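Local atomic coordinates of Tat (Twin-arginine translocation) pathway signal sequence containing protein (Mycobacterium tuberculosis, PDB entry 5IMU), a protein that is of unknown function, is probably exported by the twin-arginine pathway, and is represented here by its C-terminal part, an alpha/beta/alpha sandwich with a helix bundle. Residues A[25-30]-A[57-62]; A[29-34]-A[173-178]. All coordinates share one frame; numbering follows the deposited sequence.

Interaction 1. Residues A[25-30]-A[57-62]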
loop_
_atom_site.group_PDB
_atom_site.type_symbol
_atom_site.label_atom_id
_atom_site.label_comp_id
_atom_site.label_asym_id
_atom_site.label_seq_id
_atom_site.Cartn_x
_atom_site.Cartn_y
_atom_site.Cartn_z
ATOM N N ALA A 25 1.464 -10.146 -6.444
ATOM C CA ALA A 25 2.459 -9.928 -7.487
ATOM C C ALA A 25 1.819 -9.890 -8.868
ATOM O O ALA A 25 2.202 -9.074 -9.711
ATOM C CB ALA A 25 3.540 -11.008 -7.418
ATOM N N ARG A 26 0.832 -10.753 -9.124
ATOM C CA ARG A 26 0.212 -10.719 -10.443
ATOM C C ARG A 26 -0.605 -9.450 -10.658
ATOM O O ARG A 26 -0.813 -9.054 -11.809
ATOM C CB ARG A 26 -0.655 -11.962 -10.675
ATOM C CG ARG A 26 -1.966 -12.009 -9.918
ATOM C CD ARG A 26 -2.809 -13.177 -10.419
ATOM N NE ARG A 26 -2.047 -14.424 -10.429
ATOM C CZ ARG A 26 -2.009 -15.283 -9.417
ATOM N NH1 ARG A 26 -2.699 -15.037 -8.313
ATOM N NH2 ARG A 26 -1.284 -16.390 -9.509
ATOM N N GLN A 27 -1.048 -8.793 -9.581
ATOM C CA GLN A 27 -1.703 -7.496 -9.717
ATOM C C GLN A 27 -0.699 -6.390 -10.020
ATOM O O GLN A 27 -1.009 -5.456 -10.767
ATOM C CB GLN A 27 -2.486 -7.156 -8.449
ATOM C CG GLN A 27 -3.628 -8.106 -8.136
ATOM C CD GLN A 27 -4.357 -7.728 -6.861
ATOM O OE1 GLN A 27 -5.125 -6.766 -6.836
ATOM N NE2 GLN A 27 -4.115 -8.479 -5.792
ATOM N N GLU A 28 0.499 -6.469 -9.444
ATOM C CA GLU A 28 1.555 -5.486 -9.690
ATOM C C GLU A 28 2.908 -6.184 -9.677
ATOM O O GLU A 28 3.602 -6.219 -8.652
ATOM C CB GLU A 28 1.514 -4.356 -8.660
ATOM C CG GLU A 28 2.515 -3.262 -8.972
ATOM C CD GLU A 28 2.429 -2.828 -10.423
ATOM O OE1 GLU A 28 1.476 -2.095 -10.760
ATOM O OE2 GLU A 28 3.297 -3.232 -11.228
ATOM N N PRO A 29 3.324 -6.748 -10.816
ATOM C CA PRO A 29 4.574 -7.524 -10.850
ATOM C C PRO A 29 5.835 -6.687 -10.980
ATOM O O PRO A 29 6.937 -7.243 -10.873
ATOM C CB PRO A 29 4.385 -8.420 -12.081
ATOM C CG PRO A 29 3.512 -7.605 -12.990
ATOM C CD PRO A 29 2.590 -6.812 -12.093
ATOM N N ARG A 30 5.717 -5.380 -11.198
ATOM C CA ARG A 30 6.882 -4.539 -11.434
ATOM C C ARG A 30 7.644 -4.192 -10.161
ATOM O O ARG A 30 8.704 -3.562 -10.252
ATOM C CB ARG A 30 6.455 -3.256 -12.155
ATOM C CG ARG A 30 5.849 -3.502 -13.533
ATOM C CD ARG A 30 5.320 -2.216 -14.156
ATOM N NE ARG A 30 4.060 -1.790 -13.553
ATOM C CZ ARG A 30 3.400 -0.689 -13.899
ATOM N NH1 ARG A 30 3.883 0.106 -14.846
ATOM N NH2 ARG A 30 2.259 -0.381 -13.299
ATOM N N PRO A 57 -2.622 1.636 -3.666
ATOM C CA PRO A 57 -4.080 1.406 -3.634
ATOM C C PRO A 57 -4.590 0.458 -4.707
ATOM O O PRO A 57 -5.645 -0.157 -4.510
ATOM C CB PRO A 57 -4.667 2.816 -3.816
ATOM C CG PRO A 57 -3.531 3.766 -3.594
ATOM C CD PRO A 57 -2.290 3.031 -3.986
ATOM N N HIS A 58 -3.896 0.319 -5.834
ATOM C CA HIS A 58 -4.434 -0.497 -6.916
ATOM C C HIS A 58 -4.204 -1.988 -6.708
ATOM O O HIS A 58 -4.610 -2.784 -7.562
ATOM C CB HIS A 58 -3.851 -0.055 -8.264
ATOM C CG HIS A 58 -2.389 -0.339 -8.423
ATOM N ND1 HIS A 58 -1.420 0.303 -7.682
ATOM C CD2 HIS A 58 -1.732 -1.183 -9.252
ATOM C CE1 HIS A 58 -0.229 -0.142 -8.039
ATOM N NE2 HIS A 58 -0.389 -1.044 -8.991
ATOM N N VAL A 59 -3.585 -2.387 -5.601
ATOM C CA VAL A 59 -3.365 -3.792 -5.276
ATOM C C VAL A 59 -4.363 -4.192 -4.199
ATOM O O VAL A 59 -4.387 -3.598 -3.115
ATOM C CB VAL A 59 -1.923 -4.045 -4.811
ATOM C CG1 VAL A 59 -1.769 -5.483 -4.324
ATOM C CG2 VAL A 59 -0.949 -3.752 -5.936
ATOM N N ARG A 60 -5.193 -5.189 -4.502
ATOM C CA ARG A 60 -6.119 -5.751 -3.528
ATOM C C ARG A 60 -5.432 -6.873 -2.759
ATOM O O ARG A 60 -4.678 -7.663 -3.334
ATOM C CB ARG A 60 -7.383 -6.272 -4.217
ATOM C CG ARG A 60 -8.059 -5.249 -5.115
ATOM C CD ARG A 60 -8.559 -4.064 -4.308
ATOM N NE ARG A 60 -9.746 -4.398 -3.529
ATOM C CZ ARG A 60 -10.156 -3.717 -2.463
ATOM N NH1 ARG A 60 -9.465 -2.666 -2.041
ATOM N NH2 ARG A 60 -11.251 -4.089 -1.815
ATOM N N LEU A 61 -5.700 -6.934 -1.432
ATOM C CA LEU A 61 -4.955 -7.797 -0.523
ATOM C C LEU A 61 -5.718 -9.080 -0.216
ATOM O O LEU A 61 -6.944 -9.054 -0.061
ATOM C CB LEU A 61 -4.662 -7.063 0.786
ATOM C CG LEU A 61 -3.728 -5.862 0.641
ATOM C CD1 LEU A 61 -3.666 -5.059 1.929
ATOM C CD2 LEU A 61 -2.342 -6.319 0.230
ATOM N N PRO A 62 -5.007 -10.204 -0.127
ATOM C CA PRO A 62 -5.645 -11.451 0.308
ATOM C C PRO A 62 -6.150 -11.351 1.739
ATOM O O PRO A 62 -5.736 -10.495 2.524
ATOM C CB PRO A 62 -4.521 -12.490 0.188
ATOM C CG PRO A 62 -3.586 -11.917 -0.813
ATOM C CD PRO A 62 -3.635 -10.429 -0.614
#

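Interaction 2. Residues A[29-34]-A[173-178]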
loop_
_atom_site.group_PDB
_atom_site.type_symbol
_atom_site.label_atom_id
_atom_site.label_comp_id
_atom_site.label_asym_id
_atom_site.label_seq_id
_atom_site.Cartn_x
_atom_site.Cartn_y
_atom_site.Cartn_z
ATOM N N PRO A 29 3.324 -6.748 -10.816
ATOM C CA PRO A 29 4.574 -7.524 -10.850
ATOM C C PRO A 29 5.835 -6.687 -10.980
ATOM O O PRO A 29 6.937 -7.243 -10.873
ATOM C CB PRO A 29 4.385 -8.420 -12.081
ATOM C CG PRO A 29 3.512 -7.605 -12.990
ATOM C CD PRO A 29 2.590 -6.812 -12.093
ATOM N N ARG A 30 5.717 -5.380 -11.198
ATOM C CA ARG A 30 6.882 -4.539 -11.434
ATOM C C ARG A 30 7.644 -4.192 -10.161
ATOM O O ARG A 30 8.704 -3.562 -10.252
ATOM C CB ARG A 30 6.455 -3.256 -12.155
ATOM C CG ARG A 30 5.849 -3.502 -13.533
ATOM C CD ARG A 30 5.320 -2.216 -14.156
ATOM N NE ARG A 30 4.060 -1.790 -13.553
ATOM C CZ ARG A 30 3.400 -0.689 -13.899
ATOM N NH1 ARG A 30 3.883 0.106 -14.846
ATOM N NH2 ARG A 30 2.259 -0.381 -13.299
ATOM N N ILE A 31 7.149 -4.588 -8.987
ATOM C CA ILE A 31 7.824 -4.326 -7.723
ATOM C C ILE A 31 7.970 -5.638 -6.962
ATOM O O ILE A 31 7.267 -6.616 -7.222
ATOM C CB ILE A 31 7.076 -3.287 -6.863
ATOM C CG1 ILE A 31 5.719 -3.836 -6.422
ATOM C CG2 ILE A 31 6.906 -1.984 -7.631
ATOM C CD1 ILE A 31 4.866 -2.819 -5.684
ATOM N N SER A 32 8.895 -5.643 -6.003
ATOM C CA SER A 32 9.188 -6.849 -5.239
ATOM C C SER A 32 8.241 -6.986 -4.054
ATOM O O SER A 32 7.864 -5.994 -3.424
ATOM C CB SER A 32 10.637 -6.834 -4.747
ATOM O OG SER A 32 11.540 -6.948 -5.831
ATOM N N TRP A 33 7.859 -8.228 -3.755
ATOM C CA TRP A 33 6.947 -8.543 -2.665
ATOM C C TRP A 33 7.531 -9.654 -1.806
ATOM O O TRP A 33 8.359 -10.445 -2.265
ATOM C CB TRP A 33 5.573 -9.003 -3.180
ATOM C CG TRP A 33 4.821 -8.006 -4.012
ATOM C CD1 TRP A 33 4.872 -7.866 -5.369
ATOM C CD2 TRP A 33 3.872 -7.040 -3.546
ATOM N NE1 TRP A 33 4.027 -6.861 -5.775
ATOM C CE2 TRP A 33 3.400 -6.339 -4.673
ATOM C CE3 TRP A 33 3.379 -6.695 -2.282
ATOM C CZ2 TRP A 33 2.462 -5.313 -4.576
ATOM C CZ3 TRP A 33 2.447 -5.676 -2.189
ATOM C CH2 TRP A 33 1.999 -4.998 -3.329
ATOM N N ALA A 34 7.071 -9.722 -0.557
ATOM C CA ALA A 34 7.408 -10.833 0.322
ATOM C C ALA A 34 6.315 -11.003 1.366
ATOM O O ALA A 34 5.659 -10.036 1.764
ATOM C CB ALA A 34 8.761 -10.630 1.011
ATOM N N SER A 173 4.385 6.788 -13.303
ATOM C CA SER A 173 5.664 7.480 -13.166
ATOM C C SER A 173 6.553 6.784 -12.143
ATOM O O SER A 173 7.736 6.532 -12.396
ATOM C CB SER A 173 5.431 8.938 -12.771
ATOM O OG SER A 173 6.661 9.622 -12.594
ATOM N N VAL A 174 5.987 6.443 -10.984
ATOM C CA VAL A 174 6.780 5.852 -9.909
ATOM C C VAL A 174 7.221 4.442 -10.277
ATOM O O VAL A 174 8.398 4.087 -10.139
ATOM C CB VAL A 174 5.984 5.868 -8.592
ATOM C CG1 VAL A 174 6.600 4.907 -7.588
ATOM C CG2 VAL A 174 5.942 7.271 -8.021
ATOM N N LEU A 175 6.287 3.613 -10.747
ATOM C CA LEU A 175 6.607 2.211 -10.990
ATOM C C LEU A 175 7.528 2.021 -12.186
ATOM O O LEU A 175 8.235 1.011 -12.249
ATOM C CB LEU A 175 5.323 1.400 -11.166
ATOM C CG LEU A 175 4.463 1.394 -9.899
ATOM C CD1 LEU A 175 3.317 0.412 -10.017
ATOM C CD2 LEU A 175 5.316 1.094 -8.675
ATOM N N LYS A 176 7.550 2.967 -13.126
ATOM C CA LYS A 176 8.520 2.892 -14.211
ATOM C C LYS A 176 9.906 3.341 -13.762
ATOM O O LYS A 176 10.912 2.881 -14.316
ATOM C CB LYS A 176 8.041 3.725 -15.402
ATOM C CG LYS A 176 6.855 3.109 -16.144
ATOM C CD LYS A 176 6.259 4.074 -17.162
ATOM C CE LYS A 176 5.113 3.435 -17.939
ATOM N NZ LYS A 176 5.567 2.284 -18.770
ATOM N N ALA A 177 9.982 4.223 -12.762
ATOM C CA ALA A 177 11.275 4.658 -12.249
ATOM C C ALA A 177 11.850 3.674 -11.238
ATOM O O ALA A 177 13.070 3.645 -11.035
ATOM C CB ALA A 177 11.152 6.047 -11.621
ATOM N N TYR A 178 10.995 2.879 -10.599
ATOM C CA TYR A 178 11.402 1.832 -9.661
ATOM C C TYR A 178 12.486 0.945 -10.278
ATOM O O TYR A 178 12.404 0.594 -11.455
ATOM C CB TYR A 178 10.172 1.004 -9.259
ATOM C CG TYR A 178 10.408 -0.143 -8.294
ATOM C CD1 TYR A 178 10.834 -1.386 -8.749
ATOM C CD2 TYR A 178 10.161 0.005 -6.933
ATOM C CE1 TYR A 178 11.035 -2.438 -7.876
ATOM C CE2 TYR A 178 10.357 -1.045 -6.051
ATOM C CZ TYR A 178 10.793 -2.264 -6.528
ATOM O OH TYR A 178 10.990 -3.313 -5.658
HETATM O O HOH W 1 5.997 -0.096 -16.948
HETATM O O HOH W 2 13.561 -5.035 -6.371
#

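Interaction 1. Residues A[25-30]-A[57-62]
Gln27 and Arg60 are joined by two hydrogen bonds that pair the Gln27 side-chain amide with the backbone of Arg60. Gln27 OE1 accepts from Arg60 N at 2.8 Å, the donor tilted 32° from the carbonyl plane, while Gln27 NE2 gives a hydrogen to a lone pair of Arg60 O at 2.7 Å. The extended chain of Gln27 (chi2 179°) carries the amide from the last turn of helix 6-27 to the loop, and a further bond from NE2 to Ala23 O fixes which end is nitrogen. The tight part lies beside this pairing. Val59 CG2 packs 3.7 Å from Glu28 CB and also sits over the centre of the His58 ring, while Glu28 OE1, near the plane of that ring, takes a hydrogen bond from His58 NE2 (2.8 Å) on its anti lone pair. The solvent side belongs to Arg60, whose bent chain leads away from Gln27 to a salt bridge with Asp111. Arg30 holds the other side of the Glu28 carboxylate, NE to OE2 at 2.8 Å and NH2 to OE1 at 3.2 Å. With His58 and Arg30 both donating to it, the buried carboxylate is probably kept ionised.

Interaction 2. Residues A[29-34]-A[173-178]
Tyr178 CG stands anti to the backbone N (chi1 179°), and Ile31 CG2 lies anti to its carbonyl carbon, CG1 taking the position between N and C (chi1 66°); the two side chains meet at about a right angle. Ile31 CG2 rests over the centre of the Tyr178 ring, 3.8 Å from the centroid and 7° off the normal, a CH-pi contact. The same methyl also touches Leu175 CD2 at 3.6 Å. The segment leading into strand 33-37, in the DUF5632 range, thus packs against the C-terminal end of helix 157-177, in the DUF5631 range. Leu175 also lies against Arg30: its CB sits over the centre of one guanidinium face, 3.9 Å from CZ, and CD1 is 3.5 Å from NH2. In the guanidinium plane, at its edge, a water accepts from Arg30 NH1 and from Lys176 NZ, bridging two like charges 4.8 Å apart. Tyr178 OH accepts from Ser32 N at 3.2 Å, bonds to Asp49 OD1, and receives a hydrogen from a second water that also binds Ser32 OG, itself bonded to Ser94 N. The hydroxyl thus joins both segments to Asp49, while Leu175 covers a guanidinium whose charge is met by Glu28 and Glu172.

From the N terminus, helix 6-27 runs out into residues 28-30, and interaction 1 closes a loop from there over strands 33-37 and 44-48 to residues 57-62, just before strand 65-67. Interaction 2 starts from the same stretch, sharing Pro29 and Arg30, but spans most of the remaining chain to reach the end of helix 157-177. A short closure and a long one thus leave side by side from one place in the chain. Interaction 1 stays within the DUF5632 range, tying helix end to inter-strand loop, whereas interaction 2 joins that range to DUF5631. They touch directly: Glu28 OE1 meets Leu175 CD1, and Trp33 packs on Ala25 and Val59.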